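Local coordinates for protein activating signal cointegrator 1 complex subunit 2 (Homo sapiens, PDB 6YXQ) that binds polyubiquitinated proteins and thereby recruits the helicase subunit ASCC3 and the demethylase ALKBH3 to sites of DNA damage, and also helps rescue stalled ribosomes, at residues 57-62 with 114-119; 96-101 with 121-126; 213-218 with 247-252. All coordinates share one frame; numbering follows the deposited sequence.

How the contacts relate
Contacts 1 and 2 share helix 114-135 and follow each other along it, their centres about 13 Å apart: its first turns meet helix 53-75 in contact 1, the next ones meet helix 89-101 in contact 2. Contact 3 lies in a later helical pair, its centre about 33 Å from that of contact 1 and 28 Å from that of contact 2. All three are mainly buried and held by side-chain packing without a hydrogen bond or salt bridge between the paired segments. Contact 1 buries the most surface and has an exposed carboxylate at its margin; contact 2 is wholly buried and turns on one tyrosine; contact 3 sets an isoleucine against a histidine and a cysteine near a helix end.

Contact 1 of 3, residues 57-62 with 114-119; sequences EEYLER and PEVVDM
The Tyr59 ring is the flat group here, and Val116 comes to it obliquely, with Val116 CB 4.1 Å from Tyr59 CE2. With CG anti to the backbone N (chi1 156°), the ring extends toward helix 114-135. Its hydroxyl ends in van der Waals contact with Met119, Tyr59 OH lying 3.9 Å from Met119 CG; Tyr59 OH to Val116 O, at 4.0 Å, is too long for a hydrogen bond. Met119, a selenomethionine in this crystal, bends at chi2 (47°), and its side chain also touches Ala63, Thr64 and Ala67 further along helix 53-75. On the more exposed margin Leu60 and Glu115 cross at about a right angle, Leu60 CD1 standing 4.0 Å from Glu115 OE2, so a methyl group meets a carboxylate there. Leu60 and Val116 are also the closest backbone pair, with CA atoms 7.2 Å apart. Beyond the contact, Glu57, Glu61 and Arg62 form salt bridges with Lys117, Arg37 and Asp32 of the ASCC3 chain, respectively. One helix therefore packs against its own subunit while its charged side chains bind the partner. The segments run in the same direction at 27°, their axes 10.9 Å apart at the closest, consistent with two helices packed side by side in a helical domain.

Contact 2 of 3, residues 96-101 with 121-126; sequences DSYLRY and KRLHRS
Tyr98 bridges from helix 89-101 to Leu123 and His124 on helix 114-135, a helix-to-helix packing contact in the mainly helical N-terminal part of ASCC2 that binds ASCC3. In the first shell, Tyr98 CE1 lies 3.9 Å from Leu123 CB, the two side chains meeting obliquely. A chi1 of 177° points the phenol directly away from its own backbone N and across to the second helix. There the hydroxyl settles against the backbone of His124 and at the edge of its imidazole, near the ring plane, with Tyr98 OH 3.8 Å from His124 CD2. Tyr98 OH is also 3.5 Å from His124 N, but the angle is too poor for a hydrogen bond.

Further out, Tyr44 meets the Tyr98 ring edge-to-face and also touches Leu123, while Val127 packs on Tyr98 from the next turn of helix 114-135. Leu123 reaches Val66 as well, so helix 53-75 joins the two helices here. The imidazole of His124 meets two phenylalanines, Phe172 on helix 162-172 of the same chain and Phe173 of the ASCC3 chain, which places the histidine at the subunit interface. On the main-chain side, Tyr98 OH lies 3.3 Å from His124 CA.

Contact 3 of 3, residues 213-218 with 247-252; sequences LQHCGL and KDIVLY
Ile249, on an early turn of helix 243-266, meets both His215 and Cys216 near the end of helix 193-216, each through a different branch. The aliphatic-to-aromatic part belongs to its longer arm: Ile249 CD1 comes obliquely to the imidazole, 3.3 Å from His215 ND1 and 3.8 Å from His215 CG. Ile249 CG1 follows behind it, 3.9 Å from His215 ND1. The sulfur contact uses the other branch, with Ile249 CG2 3.9 Å from Cys216 SG. Ile249 holds CG1 beside its backbone N (chi1 -66°) and CG2 anti to it, which splits the two arms, and a chi2 of -65° turns CD1 to the imidazole.

Backbone hydrogen bonds stay within each segment. In 213-218 they form a Schellman motif: Leu218 N returns to Leu213 O at 3.1 Å, Gly217 N bonds weakly to Gln214 O, and Gly217 has a positive phi of 61°.

Arg235 and Pro238 of the following loop touch His215 and Cys216, respectively, and Ile212, on helix 193-216 itself, also touches Ile249. The contact between the segments is thus van der Waals, without directional bonds, and shape complementarity of the isoleucine against His215 and Cys216 makes it.

Contact 1 of 3, residues 57-62 with 114-119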
loop_
_atom_site.group_PDB
_atom_site.type_symbol
_atom_site.label_atom_id
_atom_site.label_comp_id
_atom_site.label_asym_id
_atom_site.label_seq_id
_atom_site.Cartn_x
_atom_site.Cartn_y
_atom_site.Cartn_z
ATOM N N GLU B 57 -12.996 14.726 8.472
ATOM C CA GLU B 57 -12.709 15.777 7.496
ATOM C C GLU B 57 -11.239 16.183 7.526
ATOM O O GLU B 57 -10.684 16.593 6.495
ATOM C CB GLU B 57 -13.633 16.985 7.719
ATOM C CG GLU B 57 -13.368 17.876 8.924
ATOM C CD GLU B 57 -14.226 19.128 8.862
ATOM O OE1 GLU B 57 -15.392 18.990 8.431
ATOM O OE2 GLU B 57 -13.748 20.239 9.198
ATOM N N GLU B 58 -10.590 16.074 8.692
ATOM C CA GLU B 58 -9.140 16.238 8.726
ATOM C C GLU B 58 -8.465 15.203 7.831
ATOM O O GLU B 58 -7.618 15.536 6.972
ATOM C CB GLU B 58 -8.620 16.121 10.159
ATOM C CG GLU B 58 -9.308 17.006 11.201
ATOM C CD GLU B 58 -8.561 17.037 12.533
ATOM O OE1 GLU B 58 -7.388 16.596 12.571
ATOM O OE2 GLU B 58 -9.144 17.494 13.543
ATOM N N TYR B 59 -8.828 13.929 8.032
ATOM C CA TYR B 59 -8.316 12.882 7.157
ATOM C C TYR B 59 -8.624 13.193 5.699
ATOM O O TYR B 59 -7.775 12.986 4.828
ATOM C CB TYR B 59 -8.894 11.515 7.536
ATOM C CG TYR B 59 -8.882 10.555 6.364
ATOM C CD1 TYR B 59 -7.721 9.879 6.010
ATOM C CD2 TYR B 59 -10.023 10.350 5.587
ATOM C CE1 TYR B 59 -7.698 9.014 4.924
ATOM C CE2 TYR B 59 -10.006 9.489 4.500
ATOM C CZ TYR B 59 -8.840 8.826 4.174
ATOM O OH TYR B 59 -8.813 7.970 3.099
ATOM N N LEU B 60 -9.835 13.684 5.416
ATOM C CA LEU B 60 -10.246 13.923 4.034
ATOM C C LEU B 60 -9.395 15.005 3.382
ATOM O O LEU B 60 -8.968 14.864 2.234
ATOM C CB LEU B 60 -11.726 14.301 3.983
ATOM C CG LEU B 60 -12.722 13.145 4.047
ATOM C CD1 LEU B 60 -14.145 13.668 4.071
ATOM C CD2 LEU B 60 -12.510 12.207 2.872
ATOM N N GLU B 61 -9.146 16.098 4.102
ATOM C CA GLU B 61 -8.278 17.158 3.597
ATOM C C GLU B 61 -6.909 16.603 3.209
ATOM O O GLU B 61 -6.452 16.745 2.055
ATOM C CB GLU B 61 -8.145 18.246 4.667
ATOM C CG GLU B 61 -7.760 19.620 4.147
ATOM C CD GLU B 61 -7.388 20.587 5.265
ATOM O OE1 GLU B 61 -7.779 21.771 5.185
ATOM O OE2 GLU B 61 -6.707 20.160 6.222
ATOM N N ARG B 62 -6.247 15.948 4.172
ATOM C CA ARG B 62 -4.920 15.392 3.903
ATOM C C ARG B 62 -4.955 14.412 2.725
ATOM O O ARG B 62 -4.114 14.465 1.808
ATOM C CB ARG B 62 -4.391 14.706 5.159
ATOM C CG ARG B 62 -2.887 14.629 5.229
ATOM C CD ARG B 62 -2.443 14.274 6.631
ATOM N NE ARG B 62 -1.157 14.876 6.965
ATOM C CZ ARG B 62 -1.015 15.950 7.735
ATOM N NH1 ARG B 62 0.191 16.432 7.998
ATOM N NH2 ARG B 62 -2.082 16.534 8.261
ATOM N N PRO B 114 -19.261 6.476 2.910
ATOM C CA PRO B 114 -18.777 6.139 1.560
ATOM C C PRO B 114 -17.720 7.093 1.034
ATOM O O PRO B 114 -16.934 6.703 0.160
ATOM C CB PRO B 114 -20.056 6.176 0.709
ATOM C CG PRO B 114 -21.165 5.920 1.675
ATOM C CD PRO B 114 -20.730 6.564 2.970
ATOM N N GLU B 115 -17.663 8.324 1.546
ATOM C CA GLU B 115 -16.628 9.262 1.122
ATOM C C GLU B 115 -15.239 8.737 1.468
ATOM O O GLU B 115 -14.334 8.741 0.625
ATOM C CB GLU B 115 -16.861 10.630 1.766
ATOM C CG GLU B 115 -18.305 11.111 1.706
ATOM C CD GLU B 115 -18.747 11.809 2.982
ATOM O OE1 GLU B 115 -19.882 11.553 3.439
ATOM O OE2 GLU B 115 -17.959 12.612 3.527
ATOM N N VAL B 116 -15.054 8.268 2.704
ATOM C CA VAL B 116 -13.741 7.755 3.079
ATOM C C VAL B 116 -13.424 6.476 2.304
ATOM O O VAL B 116 -12.276 6.242 1.922
ATOM C CB VAL B 116 -13.654 7.542 4.604
ATOM C CG1 VAL B 116 -14.210 8.743 5.347
ATOM C CG2 VAL B 116 -14.361 6.275 5.025
ATOM N N VAL B 117 -14.433 5.661 2.009
ATOM C CA VAL B 117 -14.205 4.409 1.294
ATOM C C VAL B 117 -13.777 4.687 -0.139
ATOM O O VAL B 117 -12.811 4.100 -0.644
ATOM C CB VAL B 117 -15.474 3.537 1.354
ATOM C CG1 VAL B 117 -15.365 2.342 0.405
ATOM C CG2 VAL B 117 -15.742 3.102 2.791
ATOM N N ASP B 118 -14.493 5.592 -0.812
ATOM C CA ASP B 118 -14.161 5.946 -2.188
ATOM C C ASP B 118 -12.761 6.542 -2.279
ATOM O O ASP B 118 -11.972 6.182 -3.164
ATOM C CB ASP B 118 -15.204 6.926 -2.724
ATOM C CG ASP B 118 -16.580 6.294 -2.868
ATOM O OD1 ASP B 118 -16.655 5.081 -3.168
ATOM O OD2 ASP B 118 -17.588 7.011 -2.674
HETATM N N MSE B 119 -12.436 7.445 -1.364
HETATM C CA MSE B 119 -11.136 8.078 -1.324
HETATM C C MSE B 119 -10.018 7.054 -1.060
HETATM O O MSE B 119 -8.962 7.075 -1.705
HETATM C CB MSE B 119 -11.147 9.174 -0.262
HETATM C CG MSE B 119 -9.851 9.913 -0.135
HETATM SE SE MSE B 119 -9.258 10.395 -1.904
HETATM C CE MSE B 119 -8.716 12.156 -1.531
#

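Contact 2 of 3, residues 96-101 with 121-126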
loop_
_atom_site.group_PDB
_atom_site.type_symbol
_atom_site.label_atom_id
_atom_site.label_comp_id
_atom_site.label_asym_id
_atom_site.label_seq_id
_atom_site.Cartn_x
_atom_site.Cartn_y
_atom_site.Cartn_z
ATOM N N ASP B 96 6.036 6.108 1.526
ATOM C CA ASP B 96 6.379 5.345 2.721
ATOM C C ASP B 96 5.307 5.499 3.792
ATOM O O ASP B 96 4.941 4.522 4.454
ATOM C CB ASP B 96 7.741 5.791 3.254
ATOM C CG ASP B 96 8.328 4.817 4.258
ATOM O OD1 ASP B 96 7.661 4.526 5.273
ATOM O OD2 ASP B 96 9.461 4.342 4.032
ATOM N N SER B 97 4.794 6.721 3.975
ATOM C CA SER B 97 3.742 6.962 4.959
ATOM C C SER B 97 2.516 6.120 4.658
ATOM O O SER B 97 1.964 5.455 5.548
ATOM C CB SER B 97 3.358 8.440 4.966
ATOM O OG SER B 97 4.485 9.258 4.736
ATOM N N TYR B 98 2.061 6.159 3.403
ATOM C CA TYR B 98 0.882 5.381 3.035
ATOM C C TYR B 98 1.121 3.896 3.276
ATOM O O TYR B 98 0.325 3.233 3.946
ATOM C CB TYR B 98 0.484 5.638 1.579
ATOM C CG TYR B 98 -0.702 4.805 1.129
ATOM C CD1 TYR B 98 -2.007 5.226 1.370
ATOM C CD2 TYR B 98 -0.517 3.592 0.476
ATOM C CE1 TYR B 98 -3.099 4.458 0.966
ATOM C CE2 TYR B 98 -1.602 2.821 0.071
ATOM C CZ TYR B 98 -2.887 3.258 0.316
ATOM O OH TYR B 98 -3.960 2.492 -0.088
ATOM N N LEU B 99 2.226 3.357 2.757
ATOM C CA LEU B 99 2.486 1.928 2.919
ATOM C C LEU B 99 2.554 1.536 4.393
ATOM O O LEU B 99 2.017 0.496 4.796
ATOM C CB LEU B 99 3.781 1.547 2.207
ATOM C CG LEU B 99 3.749 1.512 0.678
ATOM C CD1 LEU B 99 5.113 1.116 0.132
ATOM C CD2 LEU B 99 2.667 0.571 0.175
ATOM N N ARG B 100 3.194 2.367 5.218
ATOM C CA ARG B 100 3.367 2.029 6.624
ATOM C C ARG B 100 2.044 2.057 7.376
ATOM O O ARG B 100 1.807 1.207 8.241
ATOM C CB ARG B 100 4.366 2.988 7.271
ATOM C CG ARG B 100 4.478 2.845 8.785
ATOM C CD ARG B 100 5.616 3.702 9.342
ATOM N NE ARG B 100 5.931 3.367 10.730
ATOM C CZ ARG B 100 6.944 3.887 11.415
ATOM N NH1 ARG B 100 7.747 4.773 10.842
ATOM N NH2 ARG B 100 7.154 3.521 12.673
ATOM N N TYR B 101 1.164 3.019 7.065
ATOM C CA TYR B 101 0.022 3.273 7.935
ATOM C C TYR B 101 -1.335 2.886 7.363
ATOM O O TYR B 101 -2.305 2.843 8.128
ATOM C CB TYR B 101 -0.004 4.752 8.346
ATOM C CG TYR B 101 1.137 5.131 9.267
ATOM C CD1 TYR B 101 1.251 4.569 10.535
ATOM C CD2 TYR B 101 2.100 6.045 8.870
ATOM C CE1 TYR B 101 2.298 4.909 11.382
ATOM C CE2 TYR B 101 3.148 6.392 9.711
ATOM C CZ TYR B 101 3.243 5.822 10.962
ATOM O OH TYR B 101 4.287 6.178 11.787
ATOM N N LYS B 121 -10.108 3.900 -1.815
ATOM C CA LYS B 121 -9.950 3.139 -3.055
ATOM C C LYS B 121 -9.105 3.901 -4.072
ATOM O O LYS B 121 -8.223 3.324 -4.734
ATOM C CB LYS B 121 -11.325 2.814 -3.641
ATOM C CG LYS B 121 -11.866 1.452 -3.241
ATOM C CD LYS B 121 -13.351 1.329 -3.534
ATOM C CE LYS B 121 -13.591 0.572 -4.839
ATOM N NZ LYS B 121 -13.355 1.430 -6.040
ATOM N N ARG B 122 -9.392 5.196 -4.237
ATOM C CA ARG B 122 -8.588 6.033 -5.122
ATOM C C ARG B 122 -7.110 5.937 -4.759
ATOM O O ARG B 122 -6.254 5.691 -5.621
ATOM C CB ARG B 122 -9.065 7.488 -5.047
ATOM C CG ARG B 122 -10.081 7.886 -6.110
ATOM C CD ARG B 122 -9.673 9.170 -6.839
ATOM N NE ARG B 122 -9.585 10.325 -5.946
ATOM C CZ ARG B 122 -8.880 11.421 -6.213
ATOM N NH1 ARG B 122 -8.852 12.426 -5.350
ATOM N NH2 ARG B 122 -8.200 11.516 -7.347
ATOM N N LEU B 123 -6.804 6.118 -3.469
ATOM C CA LEU B 123 -5.417 6.088 -3.014
ATOM C C LEU B 123 -4.778 4.730 -3.263
ATOM O O LEU B 123 -3.626 4.649 -3.705
ATOM C CB LEU B 123 -5.346 6.445 -1.532
ATOM C CG LEU B 123 -5.423 7.939 -1.228
ATOM C CD1 LEU B 123 -5.478 8.176 0.269
ATOM C CD2 LEU B 123 -4.250 8.693 -1.856
ATOM N N HIS B 124 -5.513 3.653 -2.973
ATOM C CA HIS B 124 -5.010 2.299 -3.184
ATOM C C HIS B 124 -4.580 2.093 -4.634
ATOM O O HIS B 124 -3.432 1.704 -4.915
ATOM C CB HIS B 124 -6.103 1.309 -2.775
ATOM C CG HIS B 124 -5.658 -0.121 -2.707
ATOM N ND1 HIS B 124 -5.907 -1.023 -3.719
ATOM C CD2 HIS B 124 -5.023 -0.816 -1.733
ATOM C CE1 HIS B 124 -5.428 -2.205 -3.381
ATOM N NE2 HIS B 124 -4.889 -2.109 -2.180
ATOM N N ARG B 125 -5.483 2.381 -5.572
ATOM C CA ARG B 125 -5.169 2.181 -6.984
ATOM C C ARG B 125 -3.995 3.052 -7.414
ATOM O O ARG B 125 -3.078 2.591 -8.110
ATOM C CB ARG B 125 -6.397 2.479 -7.845
ATOM C CG ARG B 125 -6.187 2.200 -9.319
ATOM C CD ARG B 125 -7.496 2.180 -10.097
ATOM N NE ARG B 125 -7.286 1.662 -11.446
ATOM C CZ ARG B 125 -7.286 2.407 -12.546
ATOM N NH1 ARG B 125 -7.505 3.713 -12.465
ATOM N NH2 ARG B 125 -7.074 1.845 -13.728
ATOM N N SER B 126 -3.999 4.318 -7.002
ATOM C CA SER B 126 -2.965 5.226 -7.478
ATOM C C SER B 126 -1.593 4.823 -6.956
ATOM O O SER B 126 -0.601 4.877 -7.697
ATOM C CB SER B 126 -3.298 6.657 -7.069
ATOM O OG SER B 126 -2.129 7.443 -7.095
#

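Contact 3 of 3, residues 213-218 with 247-252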
loop_
_atom_site.group_PDB
_atom_site.type_symbol
_atom_site.label_atom_id
_atom_site.label_comp_id
_atom_site.label_asym_id
_atom_site.label_seq_id
_atom_site.Cartn_x
_atom_site.Cartn_y
_atom_site.Cartn_z
ATOM N N LEU B 213 7.524 -14.122 22.322
ATOM C CA LEU B 213 7.749 -15.099 23.382
ATOM C C LEU B 213 8.121 -14.401 24.679
ATOM O O LEU B 213 7.472 -14.593 25.714
ATOM C CB LEU B 213 8.847 -16.078 22.967
ATOM C CG LEU B 213 8.477 -17.042 21.839
ATOM C CD1 LEU B 213 9.694 -17.831 21.385
ATOM C CD2 LEU B 213 7.354 -17.971 22.285
ATOM N N GLN B 214 9.134 -13.536 24.620
ATOM C CA GLN B 214 9.596 -12.863 25.822
ATOM C C GLN B 214 8.514 -11.989 26.438
ATOM O O GLN B 214 8.534 -11.758 27.652
ATOM C CB GLN B 214 10.838 -12.037 25.500
ATOM C CG GLN B 214 11.814 -11.922 26.653
ATOM C CD GLN B 214 13.215 -11.616 26.182
ATOM O OE1 GLN B 214 13.626 -12.050 25.103
ATOM N NE2 GLN B 214 13.964 -10.863 26.990
ATOM N N HIS B 215 7.553 -11.517 25.641
ATOM C CA HIS B 215 6.496 -10.693 26.214
ATOM C C HIS B 215 5.445 -11.536 26.921
ATOM O O HIS B 215 4.789 -11.049 27.849
ATOM C CB HIS B 215 5.852 -9.827 25.132
ATOM C CG HIS B 215 5.344 -8.512 25.637
ATOM N ND1 HIS B 215 4.008 -8.272 25.875
ATOM C CD2 HIS B 215 5.994 -7.368 25.955
ATOM C CE1 HIS B 215 3.857 -7.036 26.314
ATOM N NE2 HIS B 215 5.046 -6.466 26.372
ATOM N N CYS B 216 5.274 -12.794 26.510
ATOM C CA CYS B 216 4.351 -13.700 27.180
ATOM C C CYS B 216 5.030 -14.547 28.246
ATOM O O CYS B 216 4.376 -15.413 28.833
ATOM C CB CYS B 216 3.663 -14.618 26.166
ATOM S SG CYS B 216 3.087 -13.798 24.660
ATOM N N GLY B 217 6.313 -14.317 28.511
ATOM C CA GLY B 217 7.050 -15.137 29.450
ATOM C C GLY B 217 7.112 -16.596 29.040
ATOM O O GLY B 217 6.897 -17.495 29.859
ATOM N N LEU B 218 7.412 -16.848 27.768
ATOM C CA LEU B 218 7.429 -18.204 27.247
ATOM C C LEU B 218 8.821 -18.679 26.858
ATOM O O LEU B 218 9.218 -19.781 27.246
ATOM C CB LEU B 218 6.469 -18.306 26.054
ATOM C CG LEU B 218 5.007 -18.179 26.502
ATOM C CD1 LEU B 218 4.081 -18.037 25.330
ATOM C CD2 LEU B 218 4.590 -19.372 27.361
ATOM N N LYS B 247 -4.321 -8.816 23.359
ATOM C CA LYS B 247 -4.867 -8.418 22.068
ATOM C C LYS B 247 -3.766 -7.872 21.171
ATOM O O LYS B 247 -3.667 -8.239 19.995
ATOM C CB LYS B 247 -5.976 -7.383 22.281
ATOM C CG LYS B 247 -6.703 -6.910 21.027
ATOM C CD LYS B 247 -7.681 -5.798 21.382
ATOM C CE LYS B 247 -8.422 -5.261 20.164
ATOM N NZ LYS B 247 -9.395 -4.191 20.544
ATOM N N ASP B 248 -2.904 -7.015 21.726
ATOM C CA ASP B 248 -1.820 -6.442 20.937
ATOM C C ASP B 248 -0.834 -7.514 20.506
ATOM O O ASP B 248 -0.344 -7.494 19.372
ATOM C CB ASP B 248 -1.104 -5.351 21.730
ATOM C CG ASP B 248 -1.722 -3.982 21.524
ATOM O OD1 ASP B 248 -2.728 -3.883 20.791
ATOM O OD2 ASP B 248 -1.198 -3.004 22.095
ATOM N N ILE B 249 -0.533 -8.458 21.397
ATOM C CA ILE B 249 0.407 -9.520 21.048
ATOM C C ILE B 249 -0.103 -10.315 19.854
ATOM O O ILE B 249 0.624 -10.529 18.876
ATOM C CB ILE B 249 0.666 -10.435 22.252
ATOM C CG1 ILE B 249 1.386 -9.660 23.356
ATOM C CG2 ILE B 249 1.476 -11.624 21.808
ATOM C CD1 ILE B 249 2.772 -9.198 22.972
ATOM N N VAL B 250 -1.358 -10.764 19.908
ATOM C CA VAL B 250 -1.831 -11.596 18.803
ATOM C C VAL B 250 -2.103 -10.757 17.554
ATOM O O VAL B 250 -1.995 -11.270 16.437
ATOM C CB VAL B 250 -3.061 -12.432 19.199
ATOM C CG1 VAL B 250 -2.855 -13.080 20.563
ATOM C CG2 VAL B 250 -4.306 -11.598 19.167
ATOM N N LEU B 251 -2.408 -9.463 17.700
ATOM C CA LEU B 251 -2.529 -8.601 16.525
ATOM C C LEU B 251 -1.184 -8.436 15.831
ATOM O O LEU B 251 -1.091 -8.528 14.600
ATOM C CB LEU B 251 -3.090 -7.236 16.927
ATOM C CG LEU B 251 -4.588 -7.106 17.216
ATOM C CD1 LEU B 251 -4.889 -5.732 17.779
ATOM C CD2 LEU B 251 -5.409 -7.366 15.965
ATOM N N TYR B 252 -0.135 -8.191 16.613
ATOM C CA TYR B 252 1.222 -8.118 16.088
ATOM C C TYR B 252 1.620 -9.423 15.411
ATOM O O TYR B 252 2.174 -9.422 14.305
ATOM C CB TYR B 252 2.173 -7.784 17.237
ATOM C CG TYR B 252 3.580 -7.402 16.846
ATOM C CD1 TYR B 252 3.843 -6.683 15.688
ATOM C CD2 TYR B 252 4.646 -7.747 17.657
ATOM C CE1 TYR B 252 5.138 -6.331 15.344
ATOM C CE2 TYR B 252 5.935 -7.399 17.323
ATOM C CZ TYR B 252 6.177 -6.694 16.170
ATOM O OH TYR B 252 7.470 -6.359 15.857
#